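PDB 2AJR: sugar kinase, pfkB family from Thermotoga maritima, which probably transfers phosphate from ATP to a fructose phosphate, as a pfkB-family kinase of the ribokinase clan, and binds magnesium. Local coordinates for residues 28-33 with 111-116; 60-65 with 88-93; 168-173 with 193-198. One frame throughout, in Å; residues are numbered along the deposited sequence.

Contact 1: residues 28-33 with 111-116; sequences FIEDFQ and IDEKNK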
ATOM      1  N   PHE A  28       7.357  -3.989   8.780  1.00 29.61           N
ATOM      2  CA  PHE A  28       8.537  -3.920   9.632  1.00 31.44           C
ATOM      3  C   PHE A  28       9.704  -4.538   8.892  1.00 30.80           C
ATOM      4  O   PHE A  28       9.729  -5.725   8.658  1.00 31.25           O
ATOM      5  CB  PHE A  28       8.259  -4.623  10.971  1.00 33.21           C
ATOM      6  CG  PHE A  28       7.091  -4.020  11.704  1.00 35.23           C
ATOM      7  CD1 PHE A  28       7.243  -2.838  12.424  1.00 37.79           C
ATOM      8  CD2 PHE A  28       5.822  -4.583  11.611  1.00 39.04           C
ATOM      9  CE1 PHE A  28       6.146  -2.243  13.077  1.00 39.45           C
ATOM     10  CE2 PHE A  28       4.711  -3.984  12.251  1.00 43.26           C
ATOM     11  CZ  PHE A  28       4.877  -2.816  12.979  1.00 34.14           C
ATOM     12  N   ILE A  29      10.634  -3.689   8.483  1.00 31.50           N
ATOM     13  CA  ILE A  29      11.792  -4.077   7.706  1.00 32.05           C
ATOM     14  C   ILE A  29      13.036  -3.481   8.360  1.00 32.48           C
ATOM     15  O   ILE A  29      13.189  -2.269   8.462  1.00 33.81           O
ATOM     16  CB  ILE A  29      11.707  -3.508   6.274  1.00 32.37           C
ATOM     17  CG1 ILE A  29      10.497  -4.050   5.530  1.00 34.98           C
ATOM     18  CG2 ILE A  29      12.950  -3.847   5.493  1.00 32.48           C
ATOM     19  CD1 ILE A  29      10.088  -3.175   4.344  1.00 31.51           C
ATOM     20  N   GLU A  30      13.928  -4.330   8.803  1.00 34.53           N
ATOM     21  CA  GLU A  30      15.201  -3.867   9.337  1.00 36.29           C
ATOM     22  C   GLU A  30      16.159  -3.499   8.182  1.00 35.49           C
ATOM     23  O   GLU A  30      16.270  -4.238   7.194  1.00 33.03           O
ATOM     24  CB  GLU A  30      15.796  -4.938  10.271  1.00 35.74           C
ATOM     25  CG  GLU A  30      14.844  -5.294  11.445  1.00 38.35           C
ATOM     26  CD  GLU A  30      15.560  -5.701  12.746  1.00 39.87           C
ATOM     27  OE1 GLU A  30      16.618  -6.376  12.672  1.00 37.29           O
ATOM     28  OE2 GLU A  30      15.046  -5.348  13.843  1.00 38.60           O
ATOM     29  N   ASP A  31      16.843  -2.357   8.330  1.00 35.10           N
ATOM     30  CA  ASP A  31      17.733  -1.788   7.300  1.00 34.35           C
ATOM     31  C   ASP A  31      16.982  -1.537   6.020  1.00 31.76           C
ATOM     32  O   ASP A  31      17.398  -1.933   4.946  1.00 30.59           O
ATOM     33  CB  ASP A  31      18.972  -2.654   7.047  1.00 34.82           C
ATOM     34  CG  ASP A  31      19.986  -2.564   8.175  1.00 41.26           C
ATOM     35  OD1 ASP A  31      20.270  -1.438   8.657  1.00 46.68           O
ATOM     36  OD2 ASP A  31      20.499  -3.626   8.580  1.00 46.66           O
ATOM     37  N   PHE A  32      15.861  -0.852   6.156  1.00 31.87           N
ATOM     38  CA  PHE A  32      15.091  -0.435   5.013  1.00 31.12           C
ATOM     39  C   PHE A  32      15.844   0.670   4.279  1.00 31.30           C
ATOM     40  O   PHE A  32      16.180   1.725   4.857  1.00 30.76           O
ATOM     41  CB  PHE A  32      13.726   0.065   5.465  1.00 31.34           C
ATOM     42  CG  PHE A  32      12.873   0.589   4.346  1.00 34.45           C
ATOM     43  CD1 PHE A  32      12.602  -0.199   3.232  1.00 33.58           C
ATOM     44  CD2 PHE A  32      12.324   1.865   4.414  1.00 36.03           C
ATOM     45  CE1 PHE A  32      11.810   0.280   2.198  1.00 35.61           C
ATOM     46  CE2 PHE A  32      11.515   2.349   3.396  1.00 34.98           C
ATOM     47  CZ  PHE A  32      11.261   1.559   2.279  1.00 35.99           C
ATOM     48  N   GLN A  33      16.122   0.409   3.009  1.00 31.05           N
ATOM     49  CA  GLN A  33      16.687   1.410   2.131  1.00 31.76           C
ATOM     50  C   GLN A  33      15.971   1.418   0.790  1.00 31.14           C
ATOM     51  O   GLN A  33      15.300   0.470   0.393  1.00 31.31           O
ATOM     52  CB  GLN A  33      18.197   1.202   1.932  1.00 32.54           C
ATOM     53  CG  GLN A  33      19.039   1.333   3.222  1.00 40.31           C
ATOM     54  CD  GLN A  33      18.911   2.711   3.909  1.00 49.47           C
ATOM     55  OE1 GLN A  33      18.456   3.693   3.303  1.00 54.61           O
ATOM     56  NE2 GLN A  33      19.311   2.777   5.179  1.00 49.08           N
ATOM     57  N   ILE A 111       8.528   0.624   9.195  1.00 34.22           N
ATOM     58  CA  ILE A 111       9.184   0.876  10.476  1.00 34.18           C
ATOM     59  C   ILE A 111      10.440   0.048  10.528  1.00 34.36           C
ATOM     60  O   ILE A 111      10.376  -1.168  10.374  1.00 34.52           O
ATOM     61  CB  ILE A 111       8.245   0.549  11.626  1.00 33.79           C
ATOM     62  CG1 ILE A 111       7.051   1.530  11.584  1.00 37.90           C
ATOM     63  CG2 ILE A 111       8.962   0.642  12.944  1.00 35.12           C
ATOM     64  CD1 ILE A 111       5.930   1.221  12.547  1.00 36.80           C
ATOM     65  N   ASP A 112      11.582   0.727  10.672  1.00 36.94           N
ATOM     66  CA  ASP A 112      12.909   0.080  10.724  1.00 38.84           C
ATOM     67  C   ASP A 112      13.428   0.227  12.160  1.00 39.77           C
ATOM     68  O   ASP A 112      13.973   1.268  12.538  1.00 40.96           O
ATOM     69  CB  ASP A 112      13.865   0.731   9.705  1.00 37.18           C
ATOM     70  CG  ASP A 112      15.268   0.115   9.709  1.00 40.11           C
ATOM     71  OD1 ASP A 112      15.600  -0.713  10.596  1.00 37.66           O
ATOM     72  OD2 ASP A 112      16.054   0.465   8.792  1.00 42.98           O
ATOM     73  N   GLU A 113      13.239  -0.817  12.955  1.00 41.66           N
ATOM     74  CA  GLU A 113      13.499  -0.744  14.397  1.00 43.67           C
ATOM     75  C   GLU A 113      14.991  -0.652  14.714  1.00 43.39           C
ATOM     76  O   GLU A 113      15.367  -0.077  15.732  1.00 44.16           O
ATOM     77  CB  GLU A 113      12.897  -1.961  15.114  1.00 44.55           C
ATOM     78  CG  GLU A 113      12.116  -1.584  16.367  1.00 49.08           C
ATOM     79  CD  GLU A 113      11.892  -2.755  17.305  1.00 46.82           C
ATOM     80  OE1 GLU A 113      12.054  -3.926  16.876  1.00 48.61           O
ATOM     81  OE2 GLU A 113      11.552  -2.483  18.481  1.00 55.41           O
ATOM     82  N   LYS A 114      15.827  -1.226  13.849  1.00 43.17           N
ATOM     83  CA  LYS A 114      17.272  -1.164  14.001  1.00 43.53           C
ATOM     84  C   LYS A 114      17.810   0.269  13.843  1.00 44.10           C
ATOM     85  O   LYS A 114      18.575   0.748  14.696  1.00 44.14           O
ATOM     86  CB  LYS A 114      17.949  -2.090  12.992  1.00 43.07           C
ATOM     87  CG  LYS A 114      19.471  -2.028  13.027  1.00 45.34           C
ATOM     88  CD  LYS A 114      20.100  -3.005  12.041  1.00 44.95           C
ATOM     89  CE  LYS A 114      21.533  -2.611  11.713  1.00 47.00           C
ATOM     90  NZ  LYS A 114      22.128  -3.497  10.675  1.00 48.88           N
ATOM     91  N   ASN A 115      17.417   0.946  12.763  1.00 43.18           N
ATOM     92  CA  ASN A 115      17.923   2.293  12.471  1.00 43.13           C
ATOM     93  C   ASN A 115      17.010   3.392  13.007  1.00 43.78           C
ATOM     94  O   ASN A 115      17.216   4.571  12.722  1.00 42.91           O
ATOM     95  CB  ASN A 115      18.103   2.471  10.963  1.00 43.94           C
ATOM     96  CG  ASN A 115      19.207   1.607  10.397  1.00 42.23           C
ATOM     97  OD1 ASN A 115      20.372   1.997  10.394  1.00 46.31           O
ATOM     98  ND2 ASN A 115      18.842   0.437   9.893  1.00 42.11           N
ATOM     99  N   LYS A 116      16.004   2.995  13.788  1.00 45.58           N
ATOM    100  CA  LYS A 116      14.961   3.898  14.298  1.00 46.02           C
ATOM    101  C   LYS A 116      14.434   4.831  13.210  1.00 44.18           C
ATOM    102  O   LYS A 116      14.673   6.034  13.251  1.00 45.22           O
ATOM    103  CB  LYS A 116      15.460   4.713  15.509  1.00 46.95           C
ATOM    104  CG  LYS A 116      16.205   3.908  16.578  1.00 49.97           C
ATOM    105  CD  LYS A 116      15.298   2.921  17.284  1.00 52.77           C
ATOM    106  CE  LYS A 116      16.049   2.049  18.303  1.00 51.91           C
ATOM    107  NZ  LYS A 116      15.210   0.859  18.682  1.00 50.12           N
TER
HETATM  108  O   HOH W   1      15.737   2.867   7.452  1.00 37.89           O

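Contact 2: residues 60-65 with 88-93; sequences ALSKLG and KISKLI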
ATOM      1  N   ALA A  60      -8.491   2.755  21.521  1.00 30.75           N
ATOM      2  CA  ALA A  60      -7.911   3.078  22.834  1.00 30.88           C
ATOM      3  C   ALA A  60      -8.937   3.051  23.990  1.00 31.67           C
ATOM      4  O   ALA A  60      -8.725   2.390  25.007  1.00 32.66           O
ATOM      5  CB  ALA A  60      -7.235   4.433  22.784  1.00 27.85           C
ATOM      6  N   LEU A  61     -10.040   3.770  23.841  1.00 30.95           N
ATOM      7  CA  LEU A  61     -11.062   3.773  24.880  1.00 31.28           C
ATOM      8  C   LEU A  61     -11.627   2.363  25.151  1.00 31.98           C
ATOM      9  O   LEU A  61     -11.885   2.007  26.318  1.00 32.78           O
ATOM     10  CB  LEU A  61     -12.183   4.761  24.543  1.00 30.02           C
ATOM     11  CG  LEU A  61     -11.790   6.234  24.620  1.00 30.16           C
ATOM     12  CD1 LEU A  61     -12.926   7.107  24.101  1.00 32.97           C
ATOM     13  CD2 LEU A  61     -11.396   6.635  26.039  1.00 19.80           C
ATOM     14  N   SER A  62     -11.788   1.561  24.096  1.00 31.84           N
ATOM     15  CA  SER A  62     -12.292   0.193  24.248  1.00 33.84           C
ATOM     16  C   SER A  62     -11.385  -0.661  25.138  1.00 33.61           C
ATOM     17  O   SER A  62     -11.877  -1.377  25.983  1.00 33.62           O
ATOM     18  CB  SER A  62     -12.504  -0.490  22.892  1.00 34.47           C
ATOM     19  OG  SER A  62     -11.292  -1.011  22.390  1.00 38.17           O
ATOM     20  N   LYS A  63     -10.071  -0.547  24.984  1.00 34.95           N
ATOM     21  CA  LYS A  63      -9.129  -1.293  25.824  1.00 36.95           C
ATOM     22  C   LYS A  63      -9.291  -0.938  27.295  1.00 36.20           C
ATOM     23  O   LYS A  63      -8.933  -1.726  28.170  1.00 36.09           O
ATOM     24  CB  LYS A  63      -7.678  -1.003  25.430  1.00 39.76           C
ATOM     25  CG  LYS A  63      -7.274  -1.403  24.005  1.00 47.59           C
ATOM     26  CD  LYS A  63      -6.850  -2.859  23.886  1.00 51.97           C
ATOM     27  CE  LYS A  63      -6.049  -3.093  22.589  1.00 56.64           C
ATOM     28  NZ  LYS A  63      -4.575  -2.855  22.770  1.00 61.74           N
ATOM     29  N   LEU A  64      -9.805   0.258  27.563  1.00 35.31           N
ATOM     30  CA  LEU A  64      -9.994   0.727  28.931  1.00 35.19           C
ATOM     31  C   LEU A  64     -11.443   0.588  29.392  1.00 34.96           C
ATOM     32  O   LEU A  64     -11.840   1.168  30.406  1.00 35.46           O
ATOM     33  CB  LEU A  64      -9.553   2.187  29.049  1.00 33.54           C
ATOM     34  CG  LEU A  64      -8.114   2.472  28.648  1.00 34.01           C
ATOM     35  CD1 LEU A  64      -7.836   3.989  28.566  1.00 25.91           C
ATOM     36  CD2 LEU A  64      -7.163   1.764  29.596  1.00 31.12           C
ATOM     37  N   GLY A  65     -12.238  -0.159  28.636  1.00 34.67           N
ATOM     38  CA  GLY A  65     -13.623  -0.435  29.004  1.00 32.97           C
ATOM     39  C   GLY A  65     -14.602   0.705  28.783  1.00 33.07           C
ATOM     40  O   GLY A  65     -15.726   0.615  29.218  1.00 31.78           O
ATOM     41  N   LYS A  88     -14.856  -5.990  14.855  1.00 37.96           N
ATOM     42  CA  LYS A  88     -14.243  -7.163  15.481  1.00 37.62           C
ATOM     43  C   LYS A  88     -13.376  -6.797  16.679  1.00 35.91           C
ATOM     44  O   LYS A  88     -13.117  -7.657  17.517  1.00 33.82           O
ATOM     45  CB  LYS A  88     -13.367  -7.931  14.492  1.00 37.30           C
ATOM     46  CG  LYS A  88     -14.108  -8.668  13.380  1.00 41.50           C
ATOM     47  CD  LYS A  88     -13.110  -9.045  12.282  1.00 39.76           C
ATOM     48  CE  LYS A  88     -13.771  -9.689  11.110  1.00 43.74           C
ATOM     49  NZ  LYS A  88     -12.728 -10.252  10.218  1.00 50.92           N
ATOM     50  N   ILE A  89     -12.891  -5.553  16.747  1.00 34.70           N
ATOM     51  CA  ILE A  89     -11.997  -5.169  17.842  1.00 34.33           C
ATOM     52  C   ILE A  89     -12.721  -5.156  19.189  1.00 35.50           C
ATOM     53  O   ILE A  89     -12.147  -5.590  20.179  1.00 35.53           O
ATOM     54  CB  ILE A  89     -11.322  -3.817  17.608  1.00 34.53           C
ATOM     55  CG1 ILE A  89     -10.411  -3.901  16.387  1.00 33.48           C
ATOM     56  CG2 ILE A  89     -10.500  -3.391  18.836  1.00 33.70           C
ATOM     57  CD1 ILE A  89      -9.591  -2.680  16.144  1.00 31.04           C
ATOM     58  N   SER A  90     -13.970  -4.682  19.228  1.00 36.17           N
ATOM     59  CA  SER A  90     -14.729  -4.618  20.486  1.00 35.99           C
ATOM     60  C   SER A  90     -16.228  -4.357  20.324  1.00 36.94           C
ATOM     61  O   SER A  90     -16.642  -3.504  19.544  1.00 39.65           O
ATOM     62  CB  SER A  90     -14.154  -3.519  21.383  1.00 36.96           C
ATOM     63  OG  SER A  90     -14.766  -3.531  22.660  1.00 36.18           O
ATOM     64  N   LYS A  91     -17.035  -5.062  21.113  1.00 36.81           N
ATOM     65  CA  LYS A  91     -18.467  -4.766  21.234  1.00 36.99           C
ATOM     66  C   LYS A  91     -18.704  -3.323  21.743  1.00 36.95           C
ATOM     67  O   LYS A  91     -19.790  -2.760  21.596  1.00 37.96           O
ATOM     68  CB  LYS A  91     -19.149  -5.780  22.174  1.00 35.50           C
ATOM     69  N   LEU A  92     -17.684  -2.729  22.350  1.00 35.79           N
ATOM     70  CA  LEU A  92     -17.807  -1.400  22.928  1.00 34.08           C
ATOM     71  C   LEU A  92     -17.853  -0.253  21.910  1.00 33.70           C
ATOM     72  O   LEU A  92     -18.286   0.851  22.253  1.00 32.87           O
ATOM     73  CB  LEU A  92     -16.674  -1.181  23.936  1.00 34.12           C
ATOM     74  CG  LEU A  92     -16.674  -2.138  25.134  1.00 30.27           C
ATOM     75  CD1 LEU A  92     -15.779  -1.592  26.219  1.00 19.31           C
ATOM     76  CD2 LEU A  92     -18.084  -2.333  25.678  1.00 29.63           C
ATOM     77  N   ILE A  93     -17.421  -0.509  20.673  1.00 34.08           N
ATOM     78  CA  ILE A  93     -17.432   0.502  19.624  1.00 32.56           C
ATOM     79  C   ILE A  93     -18.651   0.283  18.758  1.00 33.80           C
ATOM     80  O   ILE A  93     -18.842  -0.812  18.259  1.00 35.70           O
ATOM     81  CB  ILE A  93     -16.196   0.409  18.731  1.00 32.38           C
ATOM     82  CG1 ILE A  93     -14.926   0.432  19.576  1.00 30.67           C
ATOM     83  CG2 ILE A  93     -16.150   1.575  17.731  1.00 34.58           C
ATOM     84  CD1 ILE A  93     -13.687   0.172  18.780  1.00 30.17           C
TER

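Contact 3: residues 168-173 with 193-198; sequences LVRLAR and EGPEFP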
ATOM      1  N   LEU A 168     -18.753  21.769  13.942  1.00 35.70           N
ATOM      2  CA  LEU A 168     -18.828  20.579  14.792  1.00 36.74           C
ATOM      3  C   LEU A 168     -18.621  20.897  16.260  1.00 36.95           C
ATOM      4  O   LEU A 168     -19.297  20.327  17.122  1.00 37.11           O
ATOM      5  CB  LEU A 168     -17.791  19.538  14.363  1.00 36.38           C
ATOM      6  CG  LEU A 168     -18.098  18.898  13.012  1.00 38.85           C
ATOM      7  CD1 LEU A 168     -16.948  18.015  12.568  1.00 29.91           C
ATOM      8  CD2 LEU A 168     -19.406  18.125  13.074  1.00 29.70           C
ATOM      9  N   VAL A 169     -17.665  21.780  16.540  1.00 36.19           N
ATOM     10  CA  VAL A 169     -17.402  22.225  17.909  1.00 35.67           C
ATOM     11  C   VAL A 169     -18.589  23.036  18.410  1.00 36.36           C
ATOM     12  O   VAL A 169     -19.012  22.913  19.563  1.00 35.54           O
ATOM     13  CB  VAL A 169     -16.122  23.092  17.981  1.00 35.65           C
ATOM     14  CG1 VAL A 169     -16.014  23.808  19.325  1.00 36.12           C
ATOM     15  CG2 VAL A 169     -14.876  22.241  17.700  1.00 35.38           C
ATOM     16  N   ARG A 170     -19.128  23.858  17.518  1.00 36.87           N
ATOM     17  CA  ARG A 170     -20.189  24.778  17.869  1.00 38.45           C
ATOM     18  C   ARG A 170     -21.447  24.012  18.255  1.00 37.01           C
ATOM     19  O   ARG A 170     -22.039  24.250  19.303  1.00 37.06           O
ATOM     20  CB  ARG A 170     -20.464  25.723  16.695  1.00 38.04           C
ATOM     21  CG  ARG A 170     -21.134  27.036  17.099  1.00 42.49           C
ATOM     22  CD  ARG A 170     -21.904  27.623  15.929  1.00 44.43           C
ATOM     23  NE  ARG A 170     -23.045  26.771  15.600  1.00 54.70           N
ATOM     24  CZ  ARG A 170     -23.766  26.850  14.487  1.00 58.65           C
ATOM     25  NH1 ARG A 170     -23.484  27.753  13.553  1.00 67.04           N
ATOM     26  NH2 ARG A 170     -24.782  26.016  14.305  1.00 60.06           N
ATOM     27  N   LEU A 171     -21.848  23.088  17.393  1.00 35.25           N
ATOM     28  CA  LEU A 171     -22.998  22.246  17.661  1.00 33.95           C
ATOM     29  C   LEU A 171     -22.836  21.500  18.988  1.00 33.68           C
ATOM     30  O   LEU A 171     -23.765  21.474  19.800  1.00 33.62           O
ATOM     31  CB  LEU A 171     -23.187  21.258  16.516  1.00 34.10           C
ATOM     32  CG  LEU A 171     -23.638  21.875  15.188  1.00 33.92           C
ATOM     33  CD1 LEU A 171     -23.276  20.969  14.007  1.00 27.40           C
ATOM     34  CD2 LEU A 171     -25.127  22.140  15.235  1.00 29.67           C
ATOM     35  N   ALA A 172     -21.659  20.911  19.204  1.00 33.28           N
ATOM     36  CA  ALA A 172     -21.360  20.168  20.433  1.00 34.32           C
ATOM     37  C   ALA A 172     -21.520  21.071  21.645  1.00 35.90           C
ATOM     38  O   ALA A 172     -22.201  20.742  22.636  1.00 35.06           O
ATOM     39  CB  ALA A 172     -19.946  19.616  20.391  1.00 33.19           C
ATOM     40  N   ARG A 173     -20.904  22.236  21.526  1.00 37.18           N
ATOM     41  CA  ARG A 173     -20.749  23.154  22.637  1.00 38.44           C
ATOM     42  C   ARG A 173     -22.073  23.833  23.021  1.00 39.11           C
ATOM     43  O   ARG A 173     -22.400  23.942  24.198  1.00 39.92           O
ATOM     44  CB  ARG A 173     -19.654  24.168  22.270  1.00 39.61           C
ATOM     45  CG  ARG A 173     -18.640  24.452  23.333  1.00 39.80           C
ATOM     46  CD  ARG A 173     -17.946  23.246  23.933  1.00 36.15           C
ATOM     47  NE  ARG A 173     -17.782  23.545  25.356  1.00 41.97           N
ATOM     48  CZ  ARG A 173     -18.595  23.146  26.339  1.00 40.26           C
ATOM     49  NH1 ARG A 173     -19.626  22.346  26.107  1.00 48.49           N
ATOM     50  NH2 ARG A 173     -18.349  23.523  27.588  1.00 41.47           N
ATOM     51  N   GLU A 193     -11.617  30.769  15.148  1.00 37.91           N
ATOM     52  CA  GLU A 193     -12.499  31.816  14.631  1.00 38.83           C
ATOM     53  C   GLU A 193     -13.799  31.787  15.430  1.00 38.38           C
ATOM     54  O   GLU A 193     -14.151  32.717  16.106  1.00 36.16           O
ATOM     55  CB  GLU A 193     -12.871  31.604  13.136  1.00 38.04           C
ATOM     56  CG  GLU A 193     -11.759  31.755  12.078  1.00 41.20           C
ATOM     57  CD  GLU A 193     -12.272  31.647  10.616  1.00 42.94           C
ATOM     58  OE1 GLU A 193     -13.497  31.603  10.383  1.00 51.59           O
ATOM     59  OE2 GLU A 193     -11.443  31.614   9.681  1.00 57.70           O
ATOM     60  N   GLY A 194     -14.500  30.665  15.349  1.00 44.15           N
ATOM     61  CA  GLY A 194     -15.961  30.633  15.568  1.00 43.61           C
ATOM     62  C   GLY A 194     -16.309  30.818  17.016  1.00 42.16           C
ATOM     63  O   GLY A 194     -15.432  30.682  17.882  1.00 45.08           O
ATOM     64  N   PRO A 195     -17.578  31.135  17.282  1.00 38.39           N
ATOM     65  CA  PRO A 195     -18.095  31.548  18.588  1.00 38.45           C
ATOM     66  C   PRO A 195     -17.870  30.573  19.732  1.00 36.92           C
ATOM     67  O   PRO A 195     -17.779  31.008  20.884  1.00 36.64           O
ATOM     68  CB  PRO A 195     -19.601  31.741  18.337  1.00 38.47           C
ATOM     69  CG  PRO A 195     -19.885  31.062  17.069  1.00 37.47           C
ATOM     70  CD  PRO A 195     -18.630  31.147  16.261  1.00 39.61           C
ATOM     71  N   GLU A 196     -17.792  29.283  19.431  1.00 35.72           N
ATOM     72  CA  GLU A 196     -17.547  28.286  20.464  1.00 35.89           C
ATOM     73  C   GLU A 196     -16.162  27.694  20.317  1.00 35.61           C
ATOM     74  O   GLU A 196     -15.545  27.754  19.253  1.00 36.42           O
ATOM     75  CB  GLU A 196     -18.623  27.199  20.433  1.00 36.10           C
ATOM     76  CG  GLU A 196     -20.034  27.698  20.856  1.00 41.11           C
ATOM     77  CD  GLU A 196     -20.197  27.969  22.364  1.00 44.54           C
ATOM     78  OE1 GLU A 196     -19.235  27.768  23.141  1.00 54.04           O
ATOM     79  OE2 GLU A 196     -21.301  28.379  22.779  1.00 48.25           O
ATOM     80  N   PHE A 197     -15.676  27.120  21.408  1.00 35.84           N
ATOM     81  CA  PHE A 197     -14.303  26.669  21.491  1.00 35.31           C
ATOM     82  C   PHE A 197     -14.193  25.286  22.140  1.00 35.25           C
ATOM     83  O   PHE A 197     -15.035  24.906  22.961  1.00 36.06           O
ATOM     84  CB  PHE A 197     -13.489  27.695  22.289  1.00 37.64           C
ATOM     85  CG  PHE A 197     -13.447  29.057  21.655  1.00 35.73           C
ATOM     86  CD1 PHE A 197     -12.577  29.317  20.607  1.00 34.82           C
ATOM     87  CD2 PHE A 197     -14.295  30.067  22.092  1.00 38.51           C
ATOM     88  CE1 PHE A 197     -12.542  30.564  19.998  1.00 40.00           C
ATOM     89  CE2 PHE A 197     -14.277  31.325  21.493  1.00 39.49           C
ATOM     90  CZ  PHE A 197     -13.392  31.574  20.439  1.00 43.52           C
ATOM     91  N   PRO A 198     -13.154  24.516  21.769  1.00 34.51           N
ATOM     92  CA  PRO A 198     -12.904  23.241  22.421  1.00 33.72           C
ATOM     93  C   PRO A 198     -12.593  23.388  23.902  1.00 32.76           C
ATOM     94  O   PRO A 198     -11.971  24.352  24.294  1.00 33.16           O
ATOM     95  CB  PRO A 198     -11.674  22.720  21.684  1.00 34.29           C
ATOM     96  CG  PRO A 198     -11.688  23.416  20.397  1.00 32.38           C
ATOM     97  CD  PRO A 198     -12.184  24.758  20.690  1.00 33.55           C
TER

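Contact 1: residues 28-33 with 111-116
Asp112 accepts from the backbone N-H groups of Asp31 and Phe32, in the loop after strand 22-28, through both oxygens of its carboxylate. Asp31 N gives to Asp112 OD1 at 3.1 Å, and Phe32 N to Asp112 OD2 at 3.0 Å. Each oxygen takes a second donor from the opposite face of its plane, Asn115 N at OD1 in an Asx motif and Asn115 ND2 at OD2. CG of Asp112, anti to the backbone N (chi1 180°), is thereby placed near Asp31 N. A water bridges Asp112 OD2 to Phe32 O.

The extended Lys114 brings NZ to the syn lone pair of Asp31 OD2 at 2.7 Å, a salt bridge. As its neutral companion, Asn115 ND2 donates a hydrogen bond to Asp31 OD1 at 2.7 Å, from above the carboxylate plane. Asn115 thus joins the two aspartates.

In the small four-stranded sheet, consistent with the lid of ribokinase-family kinases, Phe28 pairs in parallel with Ile111, and Ile29 N donates to Ile111 O at 3.2 Å. The Phe28 and Ile111 side chains lie side by side, Phe28 CE1 3.5 Å from Ile111 CD1. Phe28 also touches Glu309, a magnesium ligand; Glu113 OE2 bonds His267, another. Ile29 and Phe32 pack on the second subunit.

With four protein N-H groups and a water around it, the Asp112 carboxylate is probably ionised and held against rotation.

Contact 2: residues 60-65 with 88-93
Ser62, on the last turn of helix 53-63, meets the chain that leaves helix 76-89. Its CB faces Ser90 CB at 3.8 Å, two methylenes in plain van der Waals contact, and the hydroxyls do not pair with each other. OG of Ser62 sits between its own backbone N and carbonyl carbon (chi1 82°) and is hydrogen-bonded to Ile59 O, one turn back in the helix. The Ser90 hydroxyl oxygen is engaged on its own side: anti to the backbone N, it accepts from Leu92 N at 3.0 Å, an ST turn with a nearly straight bond of 160°. This turn lies within a type I beta turn from Ser90 to Ile93, which brings the chain from the helix into strand 93-100. The same Ser62 CB has Ile93 CG1 at 4.2 Å, and Ile89 CG2 lies at the outer limit of contact with Ser62 OG.

Both segments belong to the alpha/beta part of the ribokinase-like fold, in which helices 53-63 and 76-89 are followed by the neighbouring parallel strands 68-75 and 93-100. The side chains of Lys63 and Leu64 start away from 88-93; Lys63 NZ bonds Met312 O, and Leu64 packs on helices 271-286 and 315-319.

At Gly65 the helix has ended in a Schellman motif: Gly65 N returns to Ser62 O, Val66 N to Leu61 O, and the glycine takes a positive phi of 76° as the C-prime residue. Leu92 reaches this end with one branch, CD1, which lies 3.6 Å from Gly65 C and 3.9 Å from Ser62 O. The backbone of Leu92 also hydrogen-bonds that of Ser68, at the start of strand 68-75.

Contact 3: residues 168-173 with 193-198
Glu196 lays its side chain across Arg170 and Arg173 of helix 164-174, crossing each at about a right angle. Its chain is bent: CG stands anti to the carbonyl carbon, and chi2 of -73° turns CD aside. Glu196 CB lies 3.7 Å from Arg173 CB, and OE1 comes within 3.4 Å of Arg173 CG. The charges themselves stay apart, with Arg173 NE 5.0 Å from Glu196 OE1. Arg170 CG packs on Glu196 CG at 4.0 Å, and Arg170 CD lies against Pro195 CG.

In Arg173 a bend at chi2 (53°) places CD 3.5 Å from Phe197 O, which lies at the guanidinium edge and in its plane; NH1 makes a weak hydrogen bond to Val177 O. Val169 CG1 rests against Phe197 C at 3.7 Å and the Pro198 ring. Helix 164-174, packed on strand 178-182 of the large sheet, is joined here to the loop between helix 185-193 and strand 200-201.

An alanine here, keeping CB, would take away CG and the carboxylate, and the Arg170 and Arg173 stems would probably be less closely packed and freer to turn. The loop meets the helix through arginine stems and Val169, in van der Waals contact, with attraction between the charges probably secondary.

The three contacts are separate, none touching another. Contact 1 is the one beside the magnesium site, whose ligands are His267, Ala304, Arg307 and Glu309: the Ile111 side chain lies about 7 Å from the bound magnesium ion. It belongs to the small four-stranded sheet and borders the second subunit, whereas contacts 2 and 3 flank the large sheet, away from the annotated sites. Along the chain, contact 2 is nested inside the loop closed by contact 1, their centres 30 Å apart; contact 3 follows both. Contacts 1 and 3 lie on opposite sides of the chain's centre, 42 Å between centres, and contacts 2 and 3 are 28 Å apart, centre to centre.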